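Local coordinates for site-specific recombinase, resolvase family protein (Streptococcus pneumoniae, PDB 3GUV) that probably binds DNA and catalyses site-specific recombination as a member of the resolvase family of serine recombinases, at residues Leu108-Glu112 / Asp113-Ser117; Glu138-Arg141 / Ile142-Met145. All coordinates share one frame; numbering follows the deposited sequence.

The two contacts lie in series along one chain and within the same resolvase domain, but in very different surroundings. Contact 1 (108-112 with 113-117) is a tight beta hairpin at one border of the mixed sheet, its centre about 11 Å from the centre of the chain. Contact 2 (138-141 with 142-145) is a run of turns in helix 124-151, the next element after strand 115-116, and its centre lies about 25 Å from that of the chain. The centres of the two contacts are about 31 Å apart and their nearest atoms about 20 Å, so they do not touch. Both meet the second subunit, so the compact sheet domain and the projecting helix both contribute to the dimer.

Contact 1: Leu108-Glu112 / Asp113-Ser117; sequences LICVE and DGIDS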
# COMPACT_ATOMS: atom_id res chain seq x y z
N LEU A 108 -11.63 -6.39 9.07
CA LEU A 108 -11.88 -5.04 8.57
C LEU A 108 -12.67 -5.08 7.28
O LEU A 108 -12.31 -5.83 6.35
CB LEU A 108 -10.58 -4.29 8.35
CG LEU A 108 -10.73 -2.81 7.94
CD1 LEU A 108 -11.21 -1.93 9.14
CD2 LEU A 108 -9.35 -2.35 7.37
N ILE A 109 -13.74 -4.28 7.26
CA ILE A 109 -14.56 -4.04 6.07
C ILE A 109 -14.47 -2.56 5.78
O ILE A 109 -14.60 -1.73 6.68
CB ILE A 109 -16.05 -4.51 6.24
CG1 ILE A 109 -16.09 -6.01 6.52
CG2 ILE A 109 -16.89 -4.20 4.95
CD1 ILE A 109 -17.52 -6.62 6.66
N CYS A 110 -14.08 -2.26 4.53
CA CYS A 110 -14.06 -0.93 3.96
C CYS A 110 -15.21 -0.91 3.03
O CYS A 110 -15.18 -1.56 1.98
CB CYS A 110 -12.79 -0.67 3.17
SG CYS A 110 -11.33 -0.94 4.15
N VAL A 111 -16.23 -0.19 3.43
CA VAL A 111 -17.46 -0.12 2.70
C VAL A 111 -17.31 0.43 1.27
O VAL A 111 -17.80 -0.18 0.32
CB VAL A 111 -18.51 0.68 3.53
CG1 VAL A 111 -19.66 1.08 2.68
CG2 VAL A 111 -18.96 -0.17 4.75
N GLU A 112 -16.64 1.55 1.09
CA GLU A 112 -16.55 2.11 -0.26
C GLU A 112 -15.58 1.31 -1.14
O GLU A 112 -15.89 1.03 -2.30
CB GLU A 112 -16.15 3.58 -0.25
CG GLU A 112 -16.56 4.27 -1.56
CD GLU A 112 -15.86 5.59 -1.81
OE1 GLU A 112 -16.56 6.52 -2.30
OE2 GLU A 112 -14.64 5.69 -1.52
N ASP A 113 -14.43 0.91 -0.58
CA ASP A 113 -13.42 0.14 -1.34
C ASP A 113 -13.87 -1.29 -1.67
O ASP A 113 -13.28 -1.94 -2.53
CB ASP A 113 -12.11 0.08 -0.57
CG ASP A 113 -11.57 1.46 -0.17
OD1 ASP A 113 -11.76 2.42 -0.97
OD2 ASP A 113 -10.93 1.61 0.92
N GLY A 114 -14.90 -1.78 -0.99
CA GLY A 114 -15.33 -3.17 -1.14
C GLY A 114 -14.34 -4.22 -0.61
O GLY A 114 -14.37 -5.37 -1.05
N ILE A 115 -13.48 -3.83 0.32
CA ILE A 115 -12.43 -4.70 0.84
C ILE A 115 -12.96 -5.33 2.13
O ILE A 115 -13.57 -4.66 2.94
CB ILE A 115 -11.14 -3.90 1.20
CG1 ILE A 115 -10.38 -3.43 -0.05
CG2 ILE A 115 -10.24 -4.75 2.06
CD1 ILE A 115 -9.16 -2.51 0.27
N ASP A 116 -12.74 -6.63 2.28
CA ASP A 116 -13.16 -7.39 3.46
C ASP A 116 -12.01 -8.35 3.76
O ASP A 116 -11.77 -9.31 2.99
CB ASP A 116 -14.47 -8.13 3.16
CG ASP A 116 -14.89 -9.10 4.27
OD1 ASP A 116 -14.08 -9.41 5.19
OD2 ASP A 116 -16.06 -9.57 4.22
N SER A 117 -11.28 -8.08 4.85
CA SER A 117 -10.11 -8.86 5.19
C SER A 117 -10.40 -10.33 5.60
O SER A 117 -9.50 -11.15 5.54
CB SER A 117 -9.28 -8.14 6.26
OG SER A 117 -9.90 -8.14 7.54
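C110 faces two residues at once, G114 and I115, which makes the closing end of this hairpin a G1 beta bulge. G114 holds the positive phi (68°) that the bulge calls for and that glycine adopts readily. The I115 N to C110 O bond beside it is long and bent, 3.3 Å with 137° at the hydrogen, although the donor lies in the carbonyl plane on a lone pair. Its return bond, C110 N to I115 O, is shorter at 2.9 Å. On the face of this hydrogen-bonded pair, C110 CB packs 4.1 Å from I115 CB, and D113 OD2 reaches over from the turn to 3.7 Å from C110 CB. That carboxylate oxygen is itself bound by the backbone N of L84. On the other face I109 and D116, a non-hydrogen-bonded pair, run side by side, with I109 CG1 4.0 Å from D116 CG; D116 OD1 bonds to S118 OG. At the open end S117 grips L108 twice: its N gives a 2.9 Å bond to L108 O, and its OG takes L108 N at 2.9 Å in an almost straight line (177°). S117 OG sits between its own backbone N and carbonyl carbon, which turns it toward the L108 N-H, and N107 OD1 is its second partner. Strand 107-110 pairs on its other edge with strand 78-81; L108 and S117 pack on L98 of helix 91-103, I109 and V111 on F34 of helix 24-37, while D113 touches A131 and I115 touches S127, both on helix 124-151 of the second subunit.

Contact 2: Glu138-Arg141 / Ile142-Met145; sequences ENIR and IQTM
T144 meets I140 through two bonds to a single carbonyl: its N reaches I140 O at 2.9 Å, and its OG1 donates to the same oxygen at 3.0 Å from above the carbonyl plane, 41° out of it. The hydroxyl comes back onto that carbonyl one turn earlier because OG1 is anti to its own carbonyl carbon (chi1 -51°). The side chains of I140 and Q143 cross at an angle, with I140 CD1 3.8 Å from Q143 OE1, and Q143 CG comes to 3.2 Å from N139 O. I142 CG1 rests 3.4 Å from E138 O, the oxygen that accepts I142 N. The backbone bonds from I142 N to E138 O, Q143 N to N139 O, T144 N to I140 O and M145 N to R141 O (2.8 Å) have the i to i+4 pattern of an alpha helix, here the long helix 124-151 that extends from the sheet domain as in other serine recombinases. R141 bends at chi3 (-70°) and folds back along the helix, placing one guanidinium face over E138 N, offset toward the rim. Farther out, the second subunit holds the polar ends: its R86 forms a salt bridge with E138 OE1, and the backbone O of its R89 accepts from N139 ND2. I56 of the second subunit also packs on I142.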
# COMPACT_ATOMS: atom_id res chain seq x y z
N GLU A 138 11.84 2.12 3.34
CA GLU A 138 13.01 2.39 2.55
C GLU A 138 13.08 3.82 2.02
O GLU A 138 14.14 4.41 2.01
CB GLU A 138 13.08 1.44 1.37
CG GLU A 138 14.44 1.44 0.80
CD GLU A 138 14.68 0.32 -0.14
OE1 GLU A 138 13.69 -0.27 -0.66
OE2 GLU A 138 15.86 0.02 -0.36
N ASN A 139 11.96 4.39 1.61
CA ASN A 139 11.91 5.82 1.38
C ASN A 139 12.39 6.66 2.57
O ASN A 139 13.07 7.65 2.38
CB ASN A 139 10.52 6.26 0.94
CG ASN A 139 10.23 5.85 -0.48
OD1 ASN A 139 11.15 5.55 -1.24
ND2 ASN A 139 8.97 5.81 -0.85
N ILE A 140 12.04 6.26 3.78
CA ILE A 140 12.47 6.97 5.01
C ILE A 140 14.00 6.85 5.22
O ILE A 140 14.67 7.85 5.50
CB ILE A 140 11.67 6.50 6.28
CG1 ILE A 140 10.24 7.10 6.30
CG2 ILE A 140 12.42 6.85 7.58
CD1 ILE A 140 10.17 8.59 6.63
N ARG A 141 14.53 5.63 5.11
CA ARG A 141 16.00 5.40 5.14
C ARG A 141 16.77 6.27 4.09
O ARG A 141 17.81 6.86 4.40
CB ARG A 141 16.34 3.90 4.95
CG ARG A 141 15.79 2.99 6.10
CD ARG A 141 16.32 1.55 6.12
NE ARG A 141 15.80 0.76 4.99
CZ ARG A 141 14.82 -0.14 5.04
NH1 ARG A 141 14.19 -0.45 6.17
NH2 ARG A 141 14.45 -0.77 3.92
N ILE A 142 16.25 6.34 2.87
CA ILE A 142 16.88 7.14 1.81
C ILE A 142 16.86 8.64 2.16
O ILE A 142 17.89 9.33 1.99
CB ILE A 142 16.20 6.89 0.42
CG1 ILE A 142 16.55 5.49 -0.09
CG2 ILE A 142 16.58 7.97 -0.59
CD1 ILE A 142 15.80 5.11 -1.36
N GLN A 143 15.73 9.13 2.68
CA GLN A 143 15.66 10.52 3.14
C GLN A 143 16.63 10.79 4.30
O GLN A 143 17.30 11.81 4.33
CB GLN A 143 14.24 10.91 3.56
CG GLN A 143 13.23 10.88 2.41
CD GLN A 143 11.76 10.89 2.88
OE1 GLN A 143 11.47 11.13 4.07
NE2 GLN A 143 10.83 10.63 1.95
N THR A 144 16.71 9.87 5.26
CA THR A 144 17.67 10.01 6.38
C THR A 144 19.12 10.01 5.85
O THR A 144 19.91 10.83 6.26
CB THR A 144 17.52 8.93 7.47
OG1 THR A 144 16.15 8.82 7.90
CG2 THR A 144 18.40 9.25 8.67
N MET A 145 19.43 9.10 4.93
CA MET A 145 20.76 9.05 4.34
C MET A 145 21.13 10.37 3.61
O MET A 145 22.23 10.91 3.81
CB MET A 145 20.89 7.84 3.42
CG MET A 145 22.33 7.51 2.93
SD MET A 145 22.35 6.07 1.82
CE MET A 145 21.03 5.17 2.67